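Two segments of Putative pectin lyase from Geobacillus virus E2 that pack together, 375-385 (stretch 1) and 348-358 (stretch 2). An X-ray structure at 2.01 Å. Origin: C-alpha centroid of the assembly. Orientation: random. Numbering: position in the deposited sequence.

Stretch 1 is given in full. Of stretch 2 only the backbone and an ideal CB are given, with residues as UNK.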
# COMPACT_ATOMS: atom_id res chain seq x y z
N ALA A 375 -28.50 -2.68 4.08
CA ALA A 375 -27.83 -1.77 3.16
C ALA A 375 -26.33 -1.95 3.35
O ALA A 375 -25.90 -2.69 4.24
CB ALA A 375 -28.25 -0.31 3.41
N PRO A 376 -25.50 -1.29 2.51
CA PRO A 376 -24.05 -1.33 2.76
C PRO A 376 -23.66 -0.84 4.14
O PRO A 376 -22.75 -1.41 4.76
CB PRO A 376 -23.48 -0.43 1.65
CG PRO A 376 -24.47 -0.51 0.54
CD PRO A 376 -25.82 -0.65 1.22
N PHE A 377 -24.33 0.20 4.65
CA PHE A 377 -24.09 0.73 5.99
C PHE A 377 -25.43 1.10 6.61
O PHE A 377 -26.45 1.24 5.91
CB PHE A 377 -23.16 1.95 5.96
CG PHE A 377 -23.52 2.95 4.91
CD1 PHE A 377 -24.46 3.95 5.18
CD2 PHE A 377 -22.95 2.89 3.64
CE1 PHE A 377 -24.80 4.89 4.22
CE2 PHE A 377 -23.30 3.82 2.66
CZ PHE A 377 -24.24 4.81 2.95
N ASN A 378 -25.43 1.25 7.93
CA ASN A 378 -26.65 1.55 8.67
C ASN A 378 -26.87 3.06 8.71
O ASN A 378 -26.02 3.84 8.28
CB ASN A 378 -26.56 0.98 10.10
CG ASN A 378 -25.43 1.60 10.89
OD1 ASN A 378 -24.35 1.82 10.34
ND2 ASN A 378 -25.67 1.91 12.16
N ASN A 379 -28.00 3.48 9.29
CA ASN A 379 -28.23 4.89 9.56
C ASN A 379 -27.84 5.15 11.01
O ASN A 379 -28.64 4.88 11.92
CB ASN A 379 -29.69 5.26 9.31
CG ASN A 379 -30.11 5.06 7.85
OD1 ASN A 379 -29.29 5.15 6.92
ND2 ASN A 379 -31.40 4.79 7.63
N PRO A 380 -26.64 5.66 11.29
CA PRO A 380 -26.14 5.70 12.67
C PRO A 380 -26.66 6.92 13.43
O PRO A 380 -27.16 7.89 12.86
CB PRO A 380 -24.62 5.77 12.50
CG PRO A 380 -24.45 6.54 11.21
CD PRO A 380 -25.65 6.19 10.33
N THR A 381 -26.51 6.85 14.75
CA THR A 381 -26.95 7.91 15.65
C THR A 381 -26.25 9.24 15.36
O THR A 381 -26.89 10.29 15.30
CB THR A 381 -26.70 7.47 17.10
OG1 THR A 381 -27.34 6.21 17.33
CG2 THR A 381 -27.22 8.50 18.09
N ASN A 382 -24.92 9.22 15.22
CA ASN A 382 -24.14 10.44 15.07
C ASN A 382 -23.62 10.56 13.64
O ASN A 382 -23.70 9.63 12.84
CB ASN A 382 -22.98 10.47 16.08
CG ASN A 382 -23.47 10.62 17.52
OD1 ASN A 382 -24.45 11.32 17.79
ND2 ASN A 382 -22.82 9.93 18.45
N GLU A 383 -23.04 11.73 13.34
CA GLU A 383 -22.56 12.01 11.99
C GLU A 383 -21.39 11.11 11.59
O GLU A 383 -20.37 11.04 12.30
CB GLU A 383 -22.14 13.48 11.87
CG GLU A 383 -21.42 13.80 10.54
CD GLU A 383 -21.04 15.27 10.40
OE1 GLU A 383 -21.68 16.11 11.03
OE2 GLU A 383 -20.10 15.61 9.65
N ASN A 384 -21.54 10.43 10.46
CA ASN A 384 -20.45 9.76 9.76
C ASN A 384 -20.54 10.13 8.28
O ASN A 384 -21.55 10.65 7.82
CB ASN A 384 -20.54 8.26 9.95
CG ASN A 384 -20.36 7.85 11.42
OD1 ASN A 384 -19.26 7.55 11.85
ND2 ASN A 384 -21.46 7.84 12.18
N PHE A 385 -19.48 9.85 7.54
CA PHE A 385 -19.34 10.38 6.19
C PHE A 385 -19.15 9.24 5.20
O PHE A 385 -18.47 8.25 5.49
CB PHE A 385 -18.15 11.35 6.15
CG PHE A 385 -17.95 12.02 4.82
CD1 PHE A 385 -18.92 12.89 4.29
CD2 PHE A 385 -16.77 11.82 4.11
CE1 PHE A 385 -18.71 13.52 3.03
CE2 PHE A 385 -16.56 12.45 2.88
CZ PHE A 385 -17.54 13.30 2.35
N UNK A 348 -25.20 -9.16 7.45
CA UNK A 348 -25.50 -7.86 8.02
C UNK A 348 -25.16 -6.70 7.11
O UNK A 348 -25.31 -6.80 5.89
CB UNK A 348 -24.75 -7.70 9.34
N UNK A 349 -24.69 -5.59 7.68
CA UNK A 349 -24.15 -4.49 6.90
C UNK A 349 -22.71 -4.77 6.51
O UNK A 349 -22.01 -5.54 7.18
CB UNK A 349 -24.24 -3.18 7.68
N UNK A 350 -22.26 -4.13 5.42
CA UNK A 350 -20.83 -4.11 5.14
C UNK A 350 -20.10 -3.42 6.29
O UNK A 350 -19.11 -3.94 6.80
CB UNK A 350 -20.54 -3.40 3.81
N UNK A 351 -20.60 -2.26 6.71
CA UNK A 351 -20.03 -1.45 7.79
C UNK A 351 -21.17 -1.04 8.71
O UNK A 351 -22.07 -0.30 8.30
CB UNK A 351 -19.29 -0.23 7.25
N UNK A 352 -21.13 -1.52 9.95
CA UNK A 352 -22.16 -1.25 10.95
C UNK A 352 -21.56 -0.28 11.95
O UNK A 352 -20.74 -0.67 12.79
CB UNK A 352 -22.65 -2.53 11.63
N UNK A 353 -21.93 0.99 11.85
CA UNK A 353 -21.45 2.03 12.76
C UNK A 353 -22.37 2.00 13.99
O UNK A 353 -23.47 2.57 13.98
CB UNK A 353 -21.44 3.41 12.09
N UNK A 354 -21.94 1.30 15.05
CA UNK A 354 -22.80 1.08 16.20
C UNK A 354 -22.66 2.18 17.26
O UNK A 354 -21.64 2.87 17.34
CB UNK A 354 -22.49 -0.28 16.82
N UNK A 355 -23.70 2.29 18.10
CA UNK A 355 -23.62 3.16 19.27
C UNK A 355 -23.39 4.59 18.85
O UNK A 355 -23.98 5.07 17.88
CB UNK A 355 -22.51 2.70 20.22
N UNK A 356 -22.49 5.27 19.54
CA UNK A 356 -22.18 6.67 19.26
C UNK A 356 -21.04 6.86 18.24
O UNK A 356 -20.51 7.96 18.15
CB UNK A 356 -21.81 7.37 20.57
N UNK A 357 -20.65 5.80 17.51
CA UNK A 357 -19.59 5.89 16.50
C UNK A 357 -19.75 7.13 15.63
O UNK A 357 -20.81 7.36 15.06
CB UNK A 357 -19.59 4.64 15.62
N UNK A 358 -18.71 7.96 15.57
CA UNK A 358 -18.85 9.22 14.85
C UNK A 358 -17.62 9.53 14.00
O UNK A 358 -16.49 9.19 14.36
CB UNK A 358 -19.10 10.36 15.84

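Position 348 has no atom of stretch 1 within 5.5 Å of its ideal CB, so this contact asks little of it; the residue is G348.

At 349 the CA-to-CB bond runs sideways, and the ideal CB lies 3.7 Å from P376 O. A long, flat side chain could lie along 375 to 378, aromatic or extended aliphatic. The residue is Y349. Its CD1 comes 3.2 Å from A375 O, which meets the ring edge, while N378 CB sits 3.8 Å from the ring centroid, over the face, in a CH-pi contact.

At 350 the ideal CB is tight against P376 O, at 3.1 Å, but the proline ring is near enough to reward an apolar group. Leucine, methionine or an aromatic would all serve. F350 is found, its CD2 3.6 Å from P376 CB.

Position 351 is held through its backbone: its N donates to P376 O at 3.0 Å. The sideways CB, 4.6 Å from F377 CB, would tolerate many apolar residues; V351 occupies it.

At 352 CB points away, leaving the choice loose. N352 turns its end back, yet its OD1, 3.5 Å from N378 ND2, makes no hydrogen bond.

Position 353 faces stretch 1. The side-chain amide of N378 pairs with both the N and the O of 353: 353 N donates to N378 OD1 at 3.0 Å, and N378 ND2 donates to 353 O at 2.9 Å. With these polar groups engaged, the CB suits a branched or medium apolar chain. L353 meets P380 CB with its own CB at 4.0 Å and sends CD1 to within 3.5 Å of N384 CG.

At 354 CB points away, so stretch 1 sets no preference and many residues would do; T354 opens a type II' turn, its O accepting from the backbone N of 357. Position 355 has phi 61° and psi -136°, which favours glycine, and G355 is there. Its O and that of L353 both bind water 1, which accepts from T381 N.

The CB of 356 lies 3.5 Å from N382 ND2, which it must not crowd; several small or medium side chains would do, since N382 ND2 donates to the backbone O of 356, at 3.1 Å. The residue is T356.

At 357 the backbone O takes N384 ND2 at 3.0 Å. CB stands near T354 O, so a short hydroxyl could reach it; S357 OG donates to T354 O at 2.6 Å.

At 358 several flexible chains would fit. M358 CB lies against N382 CB at 3.9 Å, and M358 CA makes a CA-H...O contact with E383 O at 3.5 Å.

Stretch 2 (348-358) GYFVNLTGTSM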
# COMPACT_ATOMS: atom_id res chain seq x y z
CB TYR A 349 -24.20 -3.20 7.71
CG TYR A 349 -25.57 -2.85 8.21
CD1 TYR A 349 -26.47 -2.18 7.39
CD2 TYR A 349 -25.97 -3.18 9.52
CE1 TYR A 349 -27.73 -1.83 7.85
CE2 TYR A 349 -27.25 -2.83 9.99
CZ TYR A 349 -28.12 -2.17 9.14
OH TYR A 349 -29.38 -1.81 9.57
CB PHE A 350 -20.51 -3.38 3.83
CG PHE A 350 -21.08 -4.04 2.59
CD1 PHE A 350 -21.45 -5.38 2.60
CD2 PHE A 350 -21.25 -3.31 1.42
CE1 PHE A 350 -21.99 -5.97 1.47
CE2 PHE A 350 -21.78 -3.89 0.28
CZ PHE A 350 -22.15 -5.22 0.30
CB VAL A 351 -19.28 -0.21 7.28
CG1 VAL A 351 -18.72 0.61 8.43
CG2 VAL A 351 -18.11 -0.57 6.30
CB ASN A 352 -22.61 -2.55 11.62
CG ASN A 352 -23.85 -2.36 12.51
OD1 ASN A 352 -24.32 -1.23 12.68
ND2 ASN A 352 -24.35 -3.46 13.07
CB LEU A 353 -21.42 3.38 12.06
CG LEU A 353 -20.63 3.40 10.73
CD1 LEU A 353 -20.76 4.70 9.97
CD2 LEU A 353 -19.13 3.07 10.95
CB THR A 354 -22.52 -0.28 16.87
OG1 THR A 354 -21.29 -0.24 17.57
CG2 THR A 354 -22.46 -1.40 15.84
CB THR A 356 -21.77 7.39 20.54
OG1 THR A 356 -20.54 6.81 20.99
CG2 THR A 356 -22.82 7.26 21.63
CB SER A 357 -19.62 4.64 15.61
OG SER A 357 -19.35 3.47 16.38
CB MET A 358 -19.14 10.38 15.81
CG MET A 358 -17.92 10.95 16.55
SD MET A 358 -18.39 12.31 17.66
CE MET A 358 -19.84 12.96 16.82
O HOH W 1 -25.22 4.25 15.71
O HOH W 2 -23.33 6.90 15.89
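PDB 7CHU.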